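Local structure of soluble lytic murein transglycosylase (Pseudomonas aeruginosa, 5OHU) at residues Ser341-Trp346 with Glu371-Tyr375; Val570-Ala574 with Val597-Thr601; Gln585-Asp589 with Arg637-Asp641. The protein cleaves peptidoglycan as a lytic transglycosylase, turning over the cell-wall polymer by both exolytic and endolytic reactions. One frame throughout, in Å; residues are numbered along the deposited sequence.

Contact 1 (Ser341-Trp346 with Glu371-Tyr375); sequences SRWRYW and ERDFY
In this polar and aromatic contact the first turns of helix 341-354 meet the N-terminal end of helix 374-383 and the loop leading into it, in the helical body of this Slt70-like enzyme and against its transglycosylase domain. Residues 341-346 are helical throughout, with Tyr-345 N bonded to Ser-341 O (2.9 Å) and Trp-346 N to Arg-342 O (2.9 Å). Glu-371 is extended (phi/psi -87/140), and the chain turns helical at Phe-374. The closest CA atoms, those of Ser-341 and Tyr-375, are 5.8 Å apart.

Tyr-375 (chi1 m) is a knob seated in a hole formed by Ser-341, Arg-342, Tyr-345 and Trp-346. Arg-342 CA stands over its face in a CH-pi contact, 3.5 Å from the centroid of the Tyr-375 ring, while Tyr-345 CB lies 3.9 Å from Tyr-375 CD1 and Trp-346 NE1 lies 3.9 Å from Tyr-375 CE1. Arg-342, with chi1 and chi2 both t, reaches along the ring so that its NE donates to Tyr-375 OH (3.0 Å). The Arg-342 guanidinium has a second partner, NH1 forming a salt bridge with Glu-311. The tyrosine hydroxyl, like Trp-346 NE1, also bonds to Glu-600 OE1.

At the helix start, Asp-373 is the N-cap: its OD1 takes the N-H of Gly-376, and its OD2 accepts a hydrogen bond from OG of Ser-341 (chi1 p) at 2.7 Å. Arg-344 NH2 forms a salt bridge with Glu-371 OE1 (3.1 Å).

Two hydrogen bonds and a salt bridge accompany the seating of the buried Tyr-375, so the start of helix 374-383 is both capped and held to helix 341-354 by directional bonds.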
loop_
_atom_site.group_PDB
_atom_site.type_symbol
_atom_site.label_atom_id
_atom_site.label_comp_id
_atom_site.label_asym_id
_atom_site.label_seq_id
_atom_site.Cartn_x
_atom_site.Cartn_y
_atom_site.Cartn_z
ATOM N N SER A 341 14.459 -10.516 8.731
ATOM C CA SER A 341 15.468 -9.849 9.539
ATOM C C SER A 341 14.882 -9.337 10.846
ATOM O O SER A 341 15.580 -9.301 11.859
ATOM C CB SER A 341 16.084 -8.701 8.749
ATOM O OG SER A 341 15.058 -7.888 8.205
ATOM N N ARG A 342 13.601 -8.952 10.843
ATOM C CA ARG A 342 12.929 -8.497 12.056
ATOM C C ARG A 342 12.995 -9.543 13.168
ATOM O O ARG A 342 13.467 -9.265 14.281
ATOM C CB ARG A 342 11.472 -8.142 11.740
ATOM C CG ARG A 342 10.668 -7.838 12.993
ATOM C CD ARG A 342 9.226 -7.566 12.677
ATOM N NE ARG A 342 9.091 -6.386 11.830
ATOM C CZ ARG A 342 8.364 -6.373 10.719
ATOM N NH1 ARG A 342 7.733 -7.481 10.341
ATOM N NH2 ARG A 342 8.280 -5.267 10.000
ATOM N N TRP A 343 12.518 -10.749 12.903
ATOM C CA TRP A 343 12.447 -11.691 14.012
ATOM C C TRP A 343 13.761 -12.406 14.256
ATOM O O TRP A 343 13.975 -12.899 15.371
ATOM C CB TRP A 343 11.291 -12.677 13.808
ATOM C CG TRP A 343 10.029 -11.901 13.797
ATOM C CD1 TRP A 343 9.157 -11.715 12.740
ATOM C CD2 TRP A 343 9.547 -11.086 14.861
ATOM N NE1 TRP A 343 8.156 -10.855 13.113
ATOM C CE2 TRP A 343 8.368 -10.460 14.409
ATOM C CE3 TRP A 343 9.987 -10.841 16.168
ATOM C CZ2 TRP A 343 7.626 -9.605 15.218
ATOM C CZ3 TRP A 343 9.259 -9.988 16.960
ATOM C CH2 TRP A 343 8.090 -9.377 16.484
ATOM N N ARG A 344 14.665 -12.433 13.274
ATOM C CA ARG A 344 16.036 -12.830 13.589
ATOM C C ARG A 344 16.659 -11.823 14.542
ATOM O O ARG A 344 17.332 -12.199 15.513
ATOM C CB ARG A 344 16.873 -12.963 12.313
ATOM C CG ARG A 344 16.578 -14.226 11.500
ATOM C CD ARG A 344 17.546 -14.400 10.340
ATOM N NE ARG A 344 17.083 -13.610 9.205
ATOM C CZ ARG A 344 17.865 -13.004 8.315
ATOM N NH1 ARG A 344 19.184 -13.100 8.414
ATOM N NH2 ARG A 344 17.308 -12.313 7.324
ATOM N N TYR A 345 16.413 -10.532 14.307
ATOM C CA TYR A 345 16.928 -9.541 15.239
ATOM C C TYR A 345 16.317 -9.724 16.620
ATOM O O TYR A 345 17.036 -9.738 17.624
ATOM C CB TYR A 345 16.683 -8.109 14.744
ATOM C CG TYR A 345 17.081 -7.115 15.815
ATOM C CD1 TYR A 345 18.440 -6.835 16.053
ATOM C CD2 TYR A 345 16.117 -6.497 16.618
ATOM C CE1 TYR A 345 18.833 -5.964 17.052
ATOM C CE2 TYR A 345 16.489 -5.612 17.617
ATOM C CZ TYR A 345 17.852 -5.350 17.827
ATOM O OH TYR A 345 18.229 -4.472 18.820
ATOM N N TRP A 346 14.987 -9.831 16.701
ATOM C CA TRP A 346 14.378 -9.853 18.026
ATOM C C TRP A 346 14.648 -11.161 18.764
ATOM O O TRP A 346 14.710 -11.155 19.997
ATOM C CB TRP A 346 12.886 -9.532 17.929
ATOM C CG TRP A 346 12.691 -8.027 17.787
ATOM C CD1 TRP A 346 12.239 -7.355 16.690
ATOM C CD2 TRP A 346 13.025 -7.022 18.762
ATOM N NE1 TRP A 346 12.236 -5.995 16.927
ATOM C CE2 TRP A 346 12.725 -5.764 18.188
ATOM C CE3 TRP A 346 13.550 -7.063 20.059
ATOM C CZ2 TRP A 346 12.929 -4.555 18.876
ATOM C CZ3 TRP A 346 13.749 -5.858 20.753
ATOM C CH2 TRP A 346 13.435 -4.628 20.162
ATOM N N GLU A 371 22.948 -8.051 6.462
ATOM C CA GLU A 371 21.683 -7.622 5.883
ATOM C C GLU A 371 21.685 -6.104 5.760
ATOM O O GLU A 371 22.171 -5.398 6.646
ATOM C CB GLU A 371 20.508 -8.084 6.744
ATOM C CG GLU A 371 19.138 -7.875 6.109
ATOM C CD GLU A 371 18.613 -9.119 5.432
ATOM O OE1 GLU A 371 19.048 -10.231 5.808
ATOM O OE2 GLU A 371 17.759 -8.985 4.531
ATOM N N ARG A 372 21.145 -5.599 4.651
ATOM C CA ARG A 372 21.294 -4.191 4.313
ATOM C C ARG A 372 20.101 -3.338 4.743
ATOM O O ARG A 372 19.929 -2.232 4.227
ATOM C CB ARG A 372 21.534 -4.037 2.812
ATOM C CG ARG A 372 22.617 -4.954 2.278
ATOM C CD ARG A 372 23.408 -4.298 1.171
ATOM N NE ARG A 372 23.989 -3.031 1.606
ATOM C CZ ARG A 372 24.821 -2.298 0.870
ATOM N NH1 ARG A 372 25.179 -2.705 -0.339
ATOM N NH2 ARG A 372 25.296 -1.158 1.348
ATOM N N ASP A 373 19.283 -3.806 5.681
ATOM C CA ASP A 373 18.098 -3.055 6.074
ATOM C C ASP A 373 18.214 -2.602 7.532
ATOM O O ASP A 373 19.265 -2.742 8.167
ATOM C CB ASP A 373 16.834 -3.871 5.807
ATOM C CG ASP A 373 16.656 -5.032 6.770
ATOM O OD1 ASP A 373 17.624 -5.434 7.445
ATOM O OD2 ASP A 373 15.533 -5.556 6.833
ATOM N N PHE A 374 17.107 -2.071 8.057
ATOM C CA PHE A 374 17.091 -1.506 9.406
ATOM C C PHE A 374 17.564 -2.506 10.453
ATOM O O PHE A 374 18.370 -2.166 11.323
ATOM C CB PHE A 374 15.681 -0.989 9.726
ATOM C CG PHE A 374 15.484 -0.558 11.163
ATOM C CD1 PHE A 374 15.942 0.702 11.584
ATOM C CD2 PHE A 374 14.884 -1.404 12.094
ATOM C CE1 PHE A 374 15.786 1.136 12.892
ATOM C CE2 PHE A 374 14.704 -0.973 13.412
ATOM C CZ PHE A 374 15.170 0.301 13.815
ATOM N N TYR A 375 17.066 -3.750 10.397
ATOM C CA TYR A 375 17.438 -4.728 11.415
ATOM C C TYR A 375 18.885 -5.212 11.267
ATOM O O TYR A 375 19.485 -5.648 12.257
ATOM C CB TYR A 375 16.464 -5.912 11.375
ATOM C CG TYR A 375 15.040 -5.513 11.729
ATOM C CD1 TYR A 375 14.678 -5.251 13.052
ATOM C CD2 TYR A 375 14.061 -5.370 10.738
ATOM C CE1 TYR A 375 13.384 -4.851 13.388
ATOM C CE2 TYR A 375 12.761 -4.983 11.070
ATOM C CZ TYR A 375 12.427 -4.738 12.395
ATOM O OH TYR A 375 11.141 -4.355 12.714
#

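Contact 2 (Val570-Ala574 with Val597-Thr601); sequences VLASA and VWIET
Two helices of the lysozyme-like transglycosylase domain, 569-578 and 595-600, pack here through side chains alone. Their backbones stay well apart, the nearest CA atoms, of Val-570 and Ile-599, being 8.0 Å from each other. Residues 597-600 are helical; Thr-601 (phi/psi -104/17) leaves the helix and turns its OG1, with chi1 p, back to Val-597 O (2.9 Å).

The CA-to-CB bond of Trp-598 points toward helix 569-578, and its indole (chi1 t, chi2 82°) packs on Val-570, Leu-571 and Ala-574. Leu-571, in the m,t rotamer, sets CD2 over the indole face, 3.8 Å from the centroid of the Trp-598 six-membered ring, a CH-pi contact. Ala-574 CB abuts the ring edge, 3.8 Å from Trp-598 CH2. Val-570 (chi1 t) places CG1 3.9 Å from Trp-598 CZ3 and 3.6 Å from CG1 of Ile-599, itself m,t.

Trp-598 NE1 bonds to Trp-586 O, so the indole's polar atom is satisfied elsewhere and the contact between these helices is purely apolar, held by burial and close fit.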
loop_
_atom_site.group_PDB
_atom_site.type_symbol
_atom_site.label_atom_id
_atom_site.label_comp_id
_atom_site.label_asym_id
_atom_site.label_seq_id
_atom_site.Cartn_x
_atom_site.Cartn_y
_atom_site.Cartn_z
ATOM N N VAL A 570 14.131 9.808 16.144
ATOM C CA VAL A 570 13.166 8.710 16.124
ATOM C C VAL A 570 11.751 9.237 16.337
ATOM O O VAL A 570 10.827 8.932 15.572
ATOM C CB VAL A 570 13.518 7.658 17.187
ATOM C CG1 VAL A 570 12.539 6.492 17.099
ATOM C CG2 VAL A 570 14.957 7.172 17.015
ATOM N N LEU A 571 11.556 10.013 17.401
ATOM C CA LEU A 571 10.235 10.555 17.678
ATOM C C LEU A 571 9.823 11.573 16.620
ATOM O O LEU A 571 8.680 11.565 16.144
ATOM C CB LEU A 571 10.230 11.190 19.062
ATOM C CG LEU A 571 10.621 10.226 20.180
ATOM C CD1 LEU A 571 10.790 10.992 21.502
ATOM C CD2 LEU A 571 9.554 9.143 20.315
ATOM N N ALA A 572 10.743 12.467 16.246
ATOM C CA ALA A 572 10.400 13.501 15.274
ATOM C C ALA A 572 10.041 12.891 13.918
ATOM O O ALA A 572 9.126 13.371 13.241
ATOM C CB ALA A 572 11.549 14.495 15.133
ATOM N N SER A 573 10.743 11.829 13.511
ATOM C CA SER A 573 10.406 11.169 12.253
ATOM C C SER A 573 9.008 10.585 12.325
ATOM O O SER A 573 8.213 10.725 11.380
ATOM C CB SER A 573 11.422 10.069 11.915
ATOM O OG SER A 573 12.708 10.630 11.703
ATOM N N ALA A 574 8.695 9.923 13.443
ATOM C CA ALA A 574 7.358 9.366 13.629
ATOM C C ALA A 574 6.305 10.466 13.577
ATOM O O ALA A 574 5.239 10.294 12.974
ATOM C CB ALA A 574 7.285 8.603 14.956
ATOM N N VAL A 597 12.672 -1.179 21.022
ATOM C CA VAL A 597 11.361 -1.641 21.467
ATOM C C VAL A 597 10.276 -0.640 21.071
ATOM O O VAL A 597 9.203 -1.017 20.579
ATOM C CB VAL A 597 11.361 -1.895 22.988
ATOM C CG1 VAL A 597 9.916 -2.193 23.480
ATOM C CG2 VAL A 597 12.286 -3.041 23.358
ATOM N N TRP A 598 10.525 0.649 21.304
ATOM C CA TRP A 598 9.514 1.655 20.979
ATOM C C TRP A 598 9.161 1.621 19.502
ATOM O O TRP A 598 7.979 1.639 19.141
ATOM C CB TRP A 598 9.980 3.058 21.365
ATOM C CG TRP A 598 8.852 4.058 21.190
ATOM C CD1 TRP A 598 7.834 4.308 22.076
ATOM C CD2 TRP A 598 8.608 4.908 20.053
ATOM N NE1 TRP A 598 6.982 5.268 21.562
ATOM C CE2 TRP A 598 7.444 5.657 20.330
ATOM C CE3 TRP A 598 9.277 5.130 18.846
ATOM C CZ2 TRP A 598 6.933 6.594 19.441
ATOM C CZ3 TRP A 598 8.763 6.064 17.959
ATOM C CH2 TRP A 598 7.598 6.778 18.261
ATOM N N ILE A 599 10.173 1.557 18.632
ATOM C CA ILE A 599 9.913 1.508 17.196
ATOM C C ILE A 599 9.128 0.259 16.850
ATOM O O ILE A 599 8.143 0.310 16.102
ATOM C CB ILE A 599 11.228 1.568 16.397
ATOM C CG1 ILE A 599 11.804 2.984 16.418
ATOM C CG2 ILE A 599 10.953 1.211 14.945
ATOM C CD1 ILE A 599 13.321 2.996 16.315
ATOM N N GLU A 600 9.558 -0.882 17.390
ATOM C CA GLU A 600 8.927 -2.149 17.056
ATOM C C GLU A 600 7.462 -2.176 17.469
ATOM O O GLU A 600 6.652 -2.871 16.841
ATOM C CB GLU A 600 9.659 -3.306 17.734
ATOM C CG GLU A 600 9.298 -4.640 17.127
ATOM C CD GLU A 600 9.538 -4.651 15.632
ATOM O OE1 GLU A 600 10.702 -4.340 15.227
ATOM O OE2 GLU A 600 8.559 -4.906 14.875
ATOM N N THR A 601 7.097 -1.433 18.521
ATOM C CA THR A 601 5.745 -1.488 19.059
ATOM C C THR A 601 4.921 -0.276 18.663
ATOM O O THR A 601 3.880 -0.020 19.271
ATOM C CB THR A 601 5.755 -1.644 20.585
ATOM O OG1 THR A 601 6.405 -0.517 21.190
ATOM C CG2 THR A 601 6.493 -2.937 21.006
#

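Contact 3 (Gln585-Asp589 with Arg637-Asp641); sequences QWLKD and RYFDD
Where strand 638-639 and the residues after it pack onto the end of helix 580-586 in the lysozyme-like transglycosylase domain, Asp-641 and Leu-587 bury most of the surface, with Phe-639 next in area. The closest CA atoms, of Leu-587 and Asp-641, are 5.3 Å apart. Gln-585 is helical, Leu-587 has phi/psi of -104/-5, Lys-588 is in the polyproline-II region (-59/131), and Asp-589 adopts a left-handed conformation (63/23). On the other side, Tyr-638 and Phe-639 are extended and form a short strand, antiparallel to 593-594, that leads into Asp-640 and Asp-641.

Leu-587, an m,t rotamer, points into the contact and brings CD2 to 3.9 Å from Phe-639 CD1. Phe-639, with chi1 p (38°), also packs edge-to-face with Trp-598, and both it and Leu-587 touch Leu-571 of helix 569-578, beneath this apolar patch.

Asp-641 (chi1 t) lies across the turn that follows the helix. Its CB is 3.1 Å from Leu-587 O, its OD2 is 3.6 Å from Lys-588 CA, and OD2 of Asp-641 accepts a nearly straight hydrogen bond from the backbone N of Asp-589 (3.0 Å, 167°). The CA-to-CB bond of Asp-640 points away from 585-589, and its carboxylate pairs with the N-H of His-592 and with Arg-591.

The chemistry is of two kinds: a buried leucine-phenylalanine contact and, at the surface, one carboxylate-to-amide bond. Asp-589 OD1 comes within 4.2 Å of Asp-641 OD2, two like charges, and Asp-640 and Asp-641 are poorly ordered, consistent with the apolar half being the firmer attachment of the C-terminal tail.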
loop_
_atom_site.group_PDB
_atom_site.type_symbol
_atom_site.label_atom_id
_atom_site.label_comp_id
_atom_site.label_asym_id
_atom_site.label_seq_id
_atom_site.Cartn_x
_atom_site.Cartn_y
_atom_site.Cartn_z
ATOM N N GLN A 585 0.802 10.104 22.385
ATOM C CA GLN A 585 0.014 8.968 22.858
ATOM C C GLN A 585 0.859 7.704 22.944
ATOM O O GLN A 585 0.708 6.914 23.882
ATOM C CB GLN A 585 -1.185 8.722 21.945
ATOM C CG GLN A 585 -2.218 9.828 21.946
ATOM C CD GLN A 585 -3.525 9.392 21.317
ATOM O OE1 GLN A 585 -3.574 9.033 20.139
ATOM N NE2 GLN A 585 -4.597 9.420 22.103
ATOM N N TRP A 586 1.745 7.487 21.967
ATOM C CA TRP A 586 2.596 6.306 21.987
ATOM C C TRP A 586 3.709 6.393 23.027
ATOM O O TRP A 586 4.443 5.420 23.214
ATOM C CB TRP A 586 3.189 6.077 20.605
ATOM C CG TRP A 586 2.153 5.897 19.541
ATOM C CD1 TRP A 586 0.859 5.512 19.716
ATOM C CD2 TRP A 586 2.324 6.099 18.134
ATOM N NE1 TRP A 586 0.215 5.447 18.503
ATOM C CE2 TRP A 586 1.089 5.808 17.516
ATOM C CE3 TRP A 586 3.400 6.494 17.335
ATOM C CZ2 TRP A 586 0.896 5.917 16.136
ATOM C CZ3 TRP A 586 3.209 6.591 15.962
ATOM C CH2 TRP A 586 1.970 6.302 15.378
ATOM N N LEU A 587 3.837 7.517 23.714
ATOM C CA LEU A 587 4.816 7.677 24.773
ATOM C C LEU A 587 4.215 7.618 26.175
ATOM O O LEU A 587 4.973 7.670 27.151
ATOM C CB LEU A 587 5.548 9.008 24.589
ATOM C CG LEU A 587 6.479 9.070 23.379
ATOM C CD1 LEU A 587 6.970 10.484 23.162
ATOM C CD2 LEU A 587 7.646 8.128 23.612
ATOM N N LYS A 588 2.887 7.529 26.301
ATOM C CA LYS A 588 2.241 7.599 27.610
ATOM C C LYS A 588 2.744 6.488 28.520
ATOM O O LYS A 588 2.784 5.319 28.129
ATOM C CB LYS A 588 0.714 7.498 27.485
ATOM C CG LYS A 588 0.028 8.569 26.643
ATOM C CD LYS A 588 -1.462 8.680 27.000
ATOM C CE LYS A 588 -2.357 8.945 25.782
ATOM N NZ LYS A 588 -2.840 7.664 25.158
ATOM N N ASP A 589 3.121 6.862 29.741
ATOM C CA ASP A 589 3.480 5.923 30.800
ATOM C C ASP A 589 4.696 5.081 30.450
ATOM O O ASP A 589 4.865 3.986 30.985
ATOM C CB ASP A 589 2.300 5.012 31.166
ATOM C CG ASP A 589 1.261 5.720 32.015
ATOM O OD1 ASP A 589 1.225 6.967 31.998
ATOM O OD2 ASP A 589 0.474 5.029 32.698
ATOM N N ARG A 637 18.869 6.686 22.426
ATOM C CA ARG A 637 18.739 5.258 22.698
ATOM C C ARG A 637 17.673 4.944 23.752
ATOM O O ARG A 637 17.146 3.827 23.767
ATOM C CB ARG A 637 20.101 4.692 23.105
ATOM C CG ARG A 637 21.188 5.050 22.101
ATOM C CD ARG A 637 22.509 4.349 22.357
ATOM N NE ARG A 637 22.386 2.928 22.110
ATOM C CZ ARG A 637 22.836 2.303 21.022
ATOM N NH1 ARG A 637 23.461 2.973 20.069
ATOM N NH2 ARG A 637 22.653 0.998 20.897
ATOM N N TYR A 638 17.367 5.888 24.649
ATOM C CA TYR A 638 16.282 5.754 25.617
ATOM C C TYR A 638 15.488 7.048 25.655
ATOM O O TYR A 638 16.037 8.131 25.435
ATOM C CB TYR A 638 16.753 5.500 27.056
ATOM C CG TYR A 638 17.413 4.188 27.316
ATOM C CD1 TYR A 638 16.658 3.048 27.488
ATOM C CD2 TYR A 638 18.801 4.090 27.422
ATOM C CE1 TYR A 638 17.260 1.828 27.725
ATOM C CE2 TYR A 638 19.404 2.883 27.666
ATOM C CZ TYR A 638 18.618 1.751 27.826
ATOM O OH TYR A 638 19.191 0.524 28.069
ATOM N N PHE A 639 14.201 6.924 25.966
ATOM C CA PHE A 639 13.355 8.089 26.179
ATOM C C PHE A 639 12.115 7.689 26.971
ATOM O O PHE A 639 11.680 6.531 26.942
ATOM C CB PHE A 639 12.963 8.775 24.861
ATOM C CG PHE A 639 12.678 7.835 23.720
ATOM C CD1 PHE A 639 11.416 7.300 23.544
ATOM C CD2 PHE A 639 13.664 7.533 22.793
ATOM C CE1 PHE A 639 11.146 6.468 22.484
ATOM C CE2 PHE A 639 13.401 6.702 21.733
ATOM C CZ PHE A 639 12.137 6.168 21.577
ATOM N N ASP A 640 11.575 8.668 27.695
ATOM C CA ASP A 640 10.533 8.509 28.702
ATOM C C ASP A 640 9.316 9.339 28.311
ATOM O O ASP A 640 9.312 10.042 27.300
ATOM C CB ASP A 640 11.028 8.946 30.089
ATOM C CG ASP A 640 12.045 7.991 30.697
ATOM O OD1 ASP A 640 12.878 7.423 29.960
ATOM O OD2 ASP A 640 12.023 7.824 31.934
ATOM N N ASP A 641 8.291 9.276 29.155
ATOM C CA ASP A 641 7.073 10.055 28.969
ATOM C C ASP A 641 7.228 11.443 29.573
ATOM O O ASP A 641 7.630 11.576 30.729
ATOM C CB ASP A 641 5.882 9.336 29.601
ATOM C CG ASP A 641 4.569 10.026 29.316
ATOM O OD1 ASP A 641 4.498 10.771 28.315
ATOM O OD2 ASP A 641 3.611 9.822 30.089
#

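From the N terminus, contact 1 closes first, bringing 371-375 back onto 341-346 after helix 360-368. It is complete long before the others begin. Contact 2 opens at 570-574 and contact 3 at 585-589; contact 2 then closes at 597-601 and contact 3 at 637-641, so these two loops cross. Their centres are 9 Å apart and they share one apolar cluster through Trp-598. Contacts 1 and 2, with centres 16 Å apart, meet at Glu-600 and through packing of Trp-346 and Phe-374 on helix 595-600, joining the helical body to the transglycosylase domain. Contacts 1 and 3 do not touch, their nearest atoms being about 7 Å apart; helix 595-600 connects with both.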